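Class I phosphodiesterase PDEB1 (Leishmania major, PDB 2R8Q) is a class I phosphodiesterase whose all-helical catalytic domain carries a zinc ion and a magnesium ion beside a pocket holding 3-isobutyl-1-methylxanthine. Local coordinates at residues I17-P21 with E22-A26; N149-Y152 with L153-S157; R242-V245 with M246-I250; V333-V336 with N337-R340. All coordinates share one frame; numbering follows the deposited sequence.

Interaction 1: I17-P21 with E22-A26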
loop_
_atom_site.group_PDB
_atom_site.type_symbol
_atom_site.label_atom_id
_atom_site.label_comp_id
_atom_site.label_asym_id
_atom_site.label_seq_id
_atom_site.Cartn_x
_atom_site.Cartn_y
_atom_site.Cartn_z
ATOM N N ILE A 17 -4.871 -9.102 14.917
ATOM C CA ILE A 17 -4.361 -10.115 15.830
ATOM C C ILE A 17 -3.845 -9.415 17.082
ATOM O O ILE A 17 -2.796 -8.774 17.064
ATOM C CB ILE A 17 -3.220 -10.922 15.186
ATOM C CG1 ILE A 17 -3.702 -11.532 13.867
ATOM C CG2 ILE A 17 -2.757 -12.015 16.136
ATOM C CD1 ILE A 17 -2.633 -12.288 13.108
ATOM N N ALA A 18 -4.592 -9.544 18.172
ATOM C CA ALA A 18 -4.227 -8.903 19.424
ATOM C C ALA A 18 -2.956 -9.458 20.053
ATOM O O ALA A 18 -2.579 -10.611 19.823
ATOM C CB ALA A 18 -5.381 -9.018 20.416
ATOM N N VAL A 19 -2.295 -8.612 20.835
ATOM C CA VAL A 19 -1.088 -8.995 21.553
ATOM C C VAL A 19 -1.589 -9.625 22.848
ATOM O O VAL A 19 -2.443 -9.056 23.529
ATOM C CB VAL A 19 -0.219 -7.767 21.884
ATOM C CG1 VAL A 19 0.946 -8.169 22.777
ATOM C CG2 VAL A 19 0.296 -7.143 20.597
ATOM N N THR A 20 -1.069 -10.799 23.183
ATOM C CA THR A 20 -1.503 -11.494 24.389
ATOM C C THR A 20 -0.754 -11.033 25.627
ATOM O O THR A 20 0.327 -10.458 25.536
ATOM C CB THR A 20 -1.301 -13.011 24.259
ATOM O OG1 THR A 20 0.099 -13.296 24.155
ATOM C CG2 THR A 20 -2.020 -13.540 23.023
ATOM N N PRO A 21 -1.336 -11.267 26.813
ATOM C CA PRO A 21 -0.681 -10.864 28.055
ATOM C C PRO A 21 0.655 -11.579 28.194
ATOM O O PRO A 21 1.632 -11.005 28.672
ATOM C CB PRO A 21 -1.677 -11.304 29.126
ATOM C CG PRO A 21 -2.990 -11.137 28.438
ATOM C CD PRO A 21 -2.717 -11.718 27.069
ATOM N N GLU A 22 0.684 -12.842 27.774
ATOM C CA GLU A 22 1.899 -13.642 27.845
ATOM C C GLU A 22 3.024 -12.996 27.042
ATOM O O GLU A 22 4.171 -12.968 27.484
ATOM C CB GLU A 22 1.639 -15.059 27.323
ATOM C CG GLU A 22 0.798 -15.935 28.248
ATOM C CD GLU A 22 -0.692 -15.648 28.177
ATOM O OE1 GLU A 22 -1.455 -16.329 28.898
ATOM O OE2 GLU A 22 -1.112 -14.755 27.408
ATOM N N GLU A 23 2.697 -12.481 25.859
ATOM C CA GLU A 23 3.708 -11.836 25.024
ATOM C C GLU A 23 4.261 -10.593 25.714
ATOM O O GLU A 23 5.462 -10.324 25.661
ATOM C CB GLU A 23 3.121 -11.455 23.660
ATOM C CG GLU A 23 2.614 -12.636 22.847
ATOM C CD GLU A 23 2.007 -12.215 21.522
ATOM O OE1 GLU A 23 2.771 -11.876 20.593
ATOM O OE2 GLU A 23 0.764 -12.216 21.411
ATOM N N ARG A 24 3.386 -9.825 26.360
ATOM C CA ARG A 24 3.832 -8.630 27.059
ATOM C C ARG A 24 4.662 -9.036 28.273
ATOM O O ARG A 24 5.691 -8.428 28.564
ATOM C CB ARG A 24 2.635 -7.771 27.495
ATOM C CG ARG A 24 1.929 -7.052 26.346
ATOM C CD ARG A 24 0.893 -6.051 26.856
ATOM N NE ARG A 24 -0.270 -6.711 27.446
ATOM C CZ ARG A 24 -1.334 -7.110 26.756
ATOM N NH1 ARG A 24 -1.393 -6.908 25.448
ATOM N NH2 ARG A 24 -2.337 -7.729 27.372
ATOM N N GLU A 25 4.211 -10.077 28.969
ATOM C CA GLU A 25 4.907 -10.574 30.149
ATOM C C GLU A 25 6.325 -11.033 29.830
ATOM O O GLU A 25 7.245 -10.819 30.616
ATOM C CB GLU A 25 4.111 -11.726 30.770
ATOM C CG GLU A 25 2.889 -11.264 31.556
ATOM C CD GLU A 25 1.835 -12.348 31.703
ATOM O OE1 GLU A 25 2.209 -13.533 31.850
ATOM O OE2 GLU A 25 0.630 -12.013 31.683
ATOM N N ALA A 26 6.496 -11.657 28.671
ATOM C CA ALA A 26 7.806 -12.147 28.253
ATOM C C ALA A 26 8.797 -11.001 28.075
ATOM O O ALA A 26 10.002 -11.185 28.233
ATOM C CB ALA A 26 7.677 -12.942 26.959
#

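Interaction 2: N149-Y152 with L153-S157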
loop_
_atom_site.group_PDB
_atom_site.type_symbol
_atom_site.label_atom_id
_atom_site.label_comp_id
_atom_site.label_asym_id
_atom_site.label_seq_id
_atom_site.Cartn_x
_atom_site.Cartn_y
_atom_site.Cartn_z
ATOM N N ASN A 149 15.003 -1.684 -3.431
ATOM C CA ASN A 149 14.005 -1.278 -4.412
ATOM C C ASN A 149 14.366 -1.701 -5.831
ATOM O O ASN A 149 13.487 -2.070 -6.610
ATOM C CB ASN A 149 13.777 0.238 -4.375
ATOM C CG ASN A 149 13.039 0.689 -3.129
ATOM O OD1 ASN A 149 12.247 -0.060 -2.558
ATOM N ND2 ASN A 149 13.277 1.928 -2.716
ATOM N N SER A 150 15.653 -1.652 -6.161
ATOM C CA SER A 150 16.106 -2.027 -7.497
ATOM C C SER A 150 15.707 -3.454 -7.859
ATOM O O SER A 150 15.335 -3.735 -9.001
ATOM C CB SER A 150 17.625 -1.880 -7.597
ATOM O OG SER A 150 18.081 -2.253 -8.887
ATOM N N PHE A 151 15.781 -4.353 -6.885
ATOM C CA PHE A 151 15.436 -5.752 -7.104
ATOM C C PHE A 151 14.022 -5.902 -7.654
ATOM O O PHE A 151 13.796 -6.647 -8.613
ATOM C CB PHE A 151 15.577 -6.529 -5.790
ATOM C CG PHE A 151 15.247 -7.991 -5.904
ATOM C CD1 PHE A 151 13.934 -8.435 -5.776
ATOM C CD2 PHE A 151 16.255 -8.926 -6.119
ATOM C CE1 PHE A 151 13.629 -9.795 -5.856
ATOM C CE2 PHE A 151 15.964 -10.284 -6.202
ATOM C CZ PHE A 151 14.643 -10.722 -6.068
ATOM N N TYR A 152 13.072 -5.185 -7.061
ATOM C CA TYR A 152 11.688 -5.269 -7.508
ATOM C C TYR A 152 11.514 -4.837 -8.957
ATOM O O TYR A 152 10.692 -5.392 -9.687
ATOM C CB TYR A 152 10.788 -4.433 -6.597
ATOM C CG TYR A 152 10.717 -4.979 -5.193
ATOM C CD1 TYR A 152 11.530 -4.469 -4.181
ATOM C CD2 TYR A 152 9.865 -6.036 -4.884
ATOM C CE1 TYR A 152 11.493 -5.000 -2.896
ATOM C CE2 TYR A 152 9.821 -6.577 -3.604
ATOM C CZ TYR A 152 10.637 -6.055 -2.615
ATOM O OH TYR A 152 10.600 -6.598 -1.351
ATOM N N LEU A 153 12.300 -3.854 -9.377
ATOM C CA LEU A 153 12.222 -3.363 -10.743
ATOM C C LEU A 153 12.916 -4.320 -11.713
ATOM O O LEU A 153 12.367 -4.659 -12.761
ATOM C CB LEU A 153 12.856 -1.973 -10.833
ATOM C CG LEU A 153 12.223 -0.892 -9.954
ATOM C CD1 LEU A 153 12.985 0.414 -10.120
ATOM C CD2 LEU A 153 10.759 -0.707 -10.332
ATOM N N LYS A 154 14.115 -4.762 -11.348
ATOM C CA LYS A 154 14.893 -5.670 -12.191
ATOM C C LYS A 154 14.229 -7.016 -12.468
ATOM O O LYS A 154 14.406 -7.591 -13.545
ATOM C CB LYS A 154 16.262 -5.942 -11.559
ATOM C CG LYS A 154 17.176 -4.741 -11.445
ATOM C CD LYS A 154 18.498 -5.153 -10.806
ATOM C CE LYS A 154 19.473 -3.992 -10.723
ATOM N NZ LYS A 154 20.723 -4.383 -10.013
ATOM N N THR A 155 13.474 -7.520 -11.499
ATOM C CA THR A 155 12.829 -8.822 -11.630
ATOM C C THR A 155 11.365 -8.801 -12.057
ATOM O O THR A 155 10.693 -9.832 -12.014
ATOM C CB THR A 155 12.923 -9.601 -10.308
ATOM O OG1 THR A 155 12.260 -8.861 -9.273
ATOM C CG2 THR A 155 14.382 -9.808 -9.914
ATOM N N ASP A 156 10.872 -7.639 -12.464
ATOM C CA ASP A 156 9.479 -7.516 -12.885
ATOM C C ASP A 156 8.517 -8.013 -11.808
ATOM O O ASP A 156 7.474 -8.595 -12.112
ATOM C CB ASP A 156 9.241 -8.300 -14.182
ATOM C CG ASP A 156 9.888 -7.646 -15.389
ATOM O OD1 ASP A 156 11.127 -7.477 -15.389
ATOM O OD2 ASP A 156 9.156 -7.301 -16.340
ATOM N N SER A 157 8.874 -7.791 -10.547
ATOM C CA SER A 157 8.028 -8.202 -9.433
ATOM C C SER A 157 6.759 -7.358 -9.473
ATOM O O SER A 157 6.781 -6.217 -9.933
ATOM C CB SER A 157 8.750 -7.976 -8.105
ATOM O OG SER A 157 9.062 -6.603 -7.928
#

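Interaction 3: R242-V245 with M246-I250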
loop_
_atom_site.group_PDB
_atom_site.type_symbol
_atom_site.label_atom_id
_atom_site.label_comp_id
_atom_site.label_asym_id
_atom_site.label_seq_id
_atom_site.Cartn_x
_atom_site.Cartn_y
_atom_site.Cartn_z
ATOM N N ARG A 242 12.148 22.327 10.710
ATOM C CA ARG A 242 12.202 21.257 11.690
ATOM C C ARG A 242 11.872 19.915 11.042
ATOM O O ARG A 242 12.406 18.878 11.443
ATOM C CB ARG A 242 11.257 21.553 12.862
ATOM C CG ARG A 242 11.561 22.873 13.565
ATOM C CD ARG A 242 10.952 22.915 14.958
ATOM N NE ARG A 242 9.552 22.509 14.933
ATOM C CZ ARG A 242 8.552 23.267 14.493
ATOM N NH1 ARG A 242 8.783 24.496 14.045
ATOM N NH2 ARG A 242 7.319 22.783 14.475
ATOM N N ARG A 243 11.005 19.927 10.031
ATOM C CA ARG A 243 10.659 18.681 9.352
ATOM C C ARG A 243 11.885 18.139 8.628
ATOM O O ARG A 243 12.164 16.940 8.679
ATOM C CB ARG A 243 9.523 18.891 8.345
ATOM C CG ARG A 243 9.055 17.592 7.678
ATOM C CD ARG A 243 8.648 16.557 8.726
ATOM N NE ARG A 243 7.803 17.149 9.761
ATOM C CZ ARG A 243 6.492 17.330 9.649
ATOM N NH1 ARG A 243 5.853 16.954 8.547
ATOM N NH2 ARG A 243 5.821 17.914 10.633
ATOM N N LEU A 244 12.620 19.021 7.952
ATOM C CA LEU A 244 13.818 18.604 7.239
ATOM C C LEU A 244 14.859 18.093 8.241
ATOM O O LEU A 244 15.627 17.179 7.940
ATOM C CB LEU A 244 14.380 19.767 6.415
ATOM C CG LEU A 244 15.641 19.486 5.590
ATOM C CD1 LEU A 244 15.475 18.218 4.766
ATOM C CD2 LEU A 244 15.911 20.679 4.686
ATOM N N VAL A 245 14.881 18.674 9.437
ATOM C CA VAL A 245 15.809 18.218 10.464
ATOM C C VAL A 245 15.439 16.791 10.874
ATOM O O VAL A 245 16.316 15.945 11.047
ATOM C CB VAL A 245 15.779 19.138 11.711
ATOM C CG1 VAL A 245 16.441 18.435 12.901
ATOM C CG2 VAL A 245 16.513 20.441 11.407
ATOM N N MET A 246 14.142 16.524 11.015
ATOM C CA MET A 246 13.679 15.188 11.384
ATOM C C MET A 246 14.079 14.173 10.319
ATOM O O MET A 246 14.572 13.084 10.631
ATOM C CB MET A 246 12.156 15.164 11.534
ATOM C CG MET A 246 11.609 15.942 12.719
ATOM S SD MET A 246 9.791 15.942 12.731
ATOM C CE MET A 246 9.468 14.277 13.290
ATOM N N GLU A 247 13.864 14.532 9.056
ATOM C CA GLU A 247 14.192 13.635 7.955
ATOM C C GLU A 247 15.686 13.369 7.884
ATOM O O GLU A 247 16.112 12.250 7.611
ATOM C CB GLU A 247 13.710 14.226 6.626
ATOM C CG GLU A 247 12.204 14.437 6.565
ATOM C CD GLU A 247 11.775 15.258 5.362
ATOM O OE1 GLU A 247 12.627 15.978 4.801
ATOM O OE2 GLU A 247 10.585 15.195 4.987
ATOM N N THR A 248 16.480 14.404 8.130
ATOM C CA THR A 248 17.925 14.259 8.084
ATOM C C THR A 248 18.420 13.389 9.237
ATOM O O THR A 248 19.352 12.599 9.065
ATOM C CB THR A 248 18.609 15.633 8.120
ATOM O OG1 THR A 248 18.099 16.433 7.050
ATOM C CG2 THR A 248 20.113 15.488 7.949
ATOM N N LEU A 249 17.799 13.533 10.406
ATOM C CA LEU A 249 18.181 12.724 11.558
ATOM C C LEU A 249 17.868 11.250 11.331
ATOM O O LEU A 249 18.705 10.397 11.624
ATOM C CB LEU A 249 17.477 13.201 12.832
ATOM C CG LEU A 249 18.029 14.474 13.479
ATOM C CD1 LEU A 249 17.097 14.919 14.591
ATOM C CD2 LEU A 249 19.435 14.217 14.018
ATOM N N ILE A 250 16.679 10.930 10.820
ATOM C CA ILE A 250 16.383 9.518 10.607
ATOM C C ILE A 250 17.302 8.946 9.534
ATOM O O ILE A 250 17.688 7.779 9.604
ATOM C CB ILE A 250 14.885 9.258 10.256
ATOM C CG1 ILE A 250 14.615 7.748 10.325
ATOM C CG2 ILE A 250 14.541 9.812 8.874
ATOM C CD1 ILE A 250 13.141 7.363 10.365
#

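Interaction 4: V333-V336 with N337-R340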
loop_
_atom_site.group_PDB
_atom_site.type_symbol
_atom_site.label_atom_id
_atom_site.label_comp_id
_atom_site.label_asym_id
_atom_site.label_seq_id
_atom_site.Cartn_x
_atom_site.Cartn_y
_atom_site.Cartn_z
ATOM N N VAL A 333 31.408 11.948 13.636
ATOM C CA VAL A 333 32.443 12.233 12.652
ATOM C C VAL A 333 33.788 11.679 13.111
ATOM O O VAL A 333 34.513 11.070 12.328
ATOM C CB VAL A 333 32.580 13.754 12.408
ATOM C CG1 VAL A 333 33.797 14.039 11.539
ATOM C CG2 VAL A 333 31.323 14.286 11.738
ATOM N N ASP A 334 34.117 11.890 14.382
ATOM C CA ASP A 334 35.382 11.397 14.911
ATOM C C ASP A 334 35.474 9.884 14.807
ATOM O O ASP A 334 36.531 9.342 14.495
ATOM C CB ASP A 334 35.561 11.804 16.375
ATOM C CG ASP A 334 35.584 13.305 16.564
ATOM O OD1 ASP A 334 36.000 14.013 15.628
ATOM O OD2 ASP A 334 35.202 13.772 17.658
ATOM N N THR A 335 34.363 9.199 15.059
ATOM C CA THR A 335 34.364 7.746 15.007
ATOM C C THR A 335 34.378 7.187 13.587
ATOM O O THR A 335 35.027 6.177 13.325
ATOM C CB THR A 335 33.164 7.162 15.771
ATOM O OG1 THR A 335 33.157 7.677 17.108
ATOM C CG2 THR A 335 33.264 5.646 15.837
ATOM N N VAL A 336 33.668 7.829 12.666
ATOM C CA VAL A 336 33.672 7.328 11.301
ATOM C C VAL A 336 35.081 7.492 10.728
ATOM O O VAL A 336 35.546 6.651 9.961
ATOM C CB VAL A 336 32.641 8.064 10.400
ATOM C CG1 VAL A 336 33.070 9.494 10.148
ATOM C CG2 VAL A 336 32.479 7.307 9.086
ATOM N N ASN A 337 35.766 8.565 11.119
ATOM C CA ASN A 337 37.121 8.799 10.631
ATOM C C ASN A 337 38.091 7.779 11.216
ATOM O O ASN A 337 38.951 7.259 10.504
ATOM C CB ASN A 337 37.597 10.214 10.980
ATOM C CG ASN A 337 36.823 11.291 10.239
ATOM O OD1 ASN A 337 36.452 11.116 9.080
ATOM N ND2 ASN A 337 36.598 12.419 10.900
ATOM N N SER A 338 37.958 7.497 12.510
ATOM C CA SER A 338 38.835 6.522 13.150
ATOM C C SER A 338 38.523 5.122 12.626
ATOM O O SER A 338 39.406 4.269 12.556
ATOM C CB SER A 338 38.688 6.571 14.679
ATOM O OG SER A 338 37.362 6.307 15.095
ATOM N N ASN A 339 37.268 4.883 12.253
ATOM C CA ASN A 339 36.899 3.580 11.716
ATOM C C ASN A 339 37.503 3.394 10.326
ATOM O O ASN A 339 37.999 2.317 10.005
ATOM C CB ASN A 339 35.373 3.414 11.638
ATOM C CG ASN A 339 34.751 3.086 12.984
ATOM O OD1 ASN A 339 35.433 2.636 13.902
ATOM N ND2 ASN A 339 33.442 3.293 13.100
ATOM N N ARG A 340 37.463 4.436 9.500
ATOM C CA ARG A 340 38.031 4.321 8.163
ATOM C C ARG A 340 39.508 3.981 8.281
ATOM O O ARG A 340 40.025 3.154 7.531
ATOM C CB ARG A 340 37.892 5.624 7.369
ATOM C CG ARG A 340 38.341 5.458 5.916
ATOM C CD ARG A 340 38.532 6.780 5.203
ATOM N NE ARG A 340 38.838 6.590 3.784
ATOM C CZ ARG A 340 39.933 5.996 3.315
ATOM N NH1 ARG A 340 40.853 5.524 4.146
ATOM N NH2 ARG A 340 40.110 5.875 2.005
#

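Interaction 1: I17-P21 with E22-A26
Thr20 and Glu23 grip each other at the start of helix 21-28 and form a capping box. Two reciprocal bonds define it. The backbone N of Thr20 donates to Glu23 OE2 at 2.9 Å, and this bond is straight, with an N-H...O angle of 171°. In return the backbone N of Glu23 donates to Thr20 OG1 at 3.2 Å. Thr20 N meets Glu23 OE2 from above the carboxylate plane, 42° out of it. The threonine chi1 of 65° holds OG1 between the backbone N and the carbonyl carbon, and from there it faces the first turn of the helix. OG1 also lies 3.0 Å from Glu23 OE2. The two side chains cross at about a right angle.

Backbone bonds begin the helix proper. Arg24 N donates to Thr20 O, and Glu25 N donates to Pro21 O.

The contacts of the arginine are looser. Arg24 bends at chi3, and its guanidinium comes back over the turn. Thr20 O lies over the centre of one guanidinium face, 3.9 Å above its plane. Arg24 NH1 makes a weak bond to Val19 O at 3.1 Å; its stronger partner is Asn85 OD1.

Apolar contact is slight. Val19 CG1 rests against Arg24 CG at 3.9 Å, and the valine also packs on Leu88 of helix 80-92.

Glu23 OE2 has a second partner, since it forms a salt bridge with Arg92. The same oxygen therefore serves both the cap and the link to helix 80-92. The chemistry implies a polar surface joint, in which one carboxylate closes the helix start and ties it to its neighbour.

Interaction 2: N149-Y152 with L153-S157
The Phe151 ring carries the methyl group of Thr155 on one face. Thr155 CG2 stands 4.0 Å from the ring centroid and only 12° off the normal, a CH-pi contact. The Tyr152 ring is met differently: Ser157 OG lies at its edge, in plane, 3.2 Å from CD2. Asn149 O is also in the plane of the Tyr152 ring, at its edge.

Both hydroxyls also bind carbonyls of the last helical turn. Thr155 OG1 donates to Phe151 O at 2.8 Å. Thr155 N reaches the same oxygen from the opposite face of the carbonyl plane. A chi1 of 61° sets OG1 near this carbonyl and leaves CG2 for the ring. Ser157 OG donates to Tyr152 O at 2.7 Å, and Ser157 N donates to it at 3.1 Å. Each of these two carbonyls thus takes two donors.

Asp156, with positive phi, is the C-prime residue of a Schellman motif that ends helix 149-154. Ser157 is then the N-cap of helix 158-166, its OG accepting from Gly160 N.

Phe151 packs on Met282 and Gln279 of helix 262-285, while Tyr152 lies on Val171 and Leu172 of helix 171-184. At the turn, Asp156 touches Ala201 of the second subunit.

Interaction 3: R242-V245 with M246-I250
Glu247 runs back along helix 239-254 against Arg243 and Leu244. Its CB lies 3.7 Å from Arg243 O. CG comes nearer the same carbonyl, at 3.3 Å, and CD stays beside it. At the tip the carboxylate divides: OE1 meets Leu244 CD1 at 3.6 Å, and OE2 faces Arg243 CG at 3.9 Å. These are contacts with carbon. The chi1 of -61° turns CG back over the preceding turn, and the extended chain carries the carboxylate on past Arg243 O to Leu244 CD1. The glutamate crosses Leu244 at about a right angle.

The charged ends of Glu247 and Arg243 do not meet. Their guanidinium and carboxylate planes are 67° apart. Arg243 bends at chi2 and chi3, bringing NE to 3.8 Å from Met246 SD. Its NH1 is held instead by a salt bridge to Asp209, and Tyr202 adds a cation-pi contact.

Thr248 turns its hydroxyl back on the helix. OG1 donates to Leu244 O at 2.7 Å, and Thr248 N donates to the same oxygen at 2.9 Å. The two donors arrive from opposite faces of the carbonyl plane. The hydroxyl of this buried side chain is thereby satisfied within its own turn.

Val245 and Leu249 lie side by side, and Val245 CG1 is 4.0 Å from Leu249 CD1. Val245 also packs on Phe234, while Leu249 packs on Leu133 of helix 127-139.

The arrangement is that of a regular alpha helix of an all-helical domain, largely buried, with one side less covered. Helices 197-212, 219-232 and 127-139 pack round it. Helix 239-254 ends at Asp254, a residue of the zinc site.

Interaction 4: V333-V336 with N337-R340
Asn337 lies beside Val333, one turn earlier on helix 330-348, and the two side chains point the same way. Asn337 ND2 sits 3.3 Å from Val333 CG1. Asn337 ND2 is also 2.9 Å from Val333 O, but the angle is too poor for a hydrogen bond. Val333 O accepts from Asn337 N instead, at 3.1 Å. Val336 CG1 lies on the same side of the amide as Val333 CG1, 3.9 Å from Asn337 OD1.

Asn339 repeats this arrangement on Thr335. The side chains again run alongside each other, and Thr335 CG2 touches Asn339 ND2 at 3.6 Å. The methyl is placed there because OG1 takes the position anti to the carbonyl carbon (chi1 -54°) and bonds back to Trp331 O.

Ser338 OG lies between two carbonyl oxygens, 2.9 Å from Thr335 O and 3.2 Å from Asp334 O. A chi1 of 59° keeps the hydroxyl folded against the helix.

The second shell fixes the amides. Arg319 NH2 donates to Asn337 OD1, so the amide is held from helix 302-324. Asn339 ND2 is bonded to both Val258 O and Lys260 O, which ties this buried side chain to the chain just before helix 262-285. Arg340 leads away from the contact to a salt bridge with Asp311.

The i to i+4 bonding is that of a regular alpha helix, with two asparagine amides and a serine hydroxyl lying along its backbone. Helix 330-348 is the last of the modelled domain. The valines, Asn337 and Arg340 join it to helix 302-324, and Asn339 joins it to helix 262-285 and the residues before it.

In the fold
All four contacts are local and none touches another. Interaction 3 is the core member, about 13 Å from the chain centre to its own centre. Interaction 1 is the surface one, at about 25 Å. Interactions 2 and 4 are partly buried. Interactions 1 and 4 lie on opposite sides of the chain's centre. Interactions 1 and 2 concern helix ends, a start and a stop, and their side chains cap backbone groups. Interactions 3 and 4 lie within helices, where backbone bonding is regular and hydroxyls turn back on carbonyls of their own helix. Interactions 2 and 4 share a neighbour, helix 262-285: aromatic packing meets it in one, an asparagine in the other.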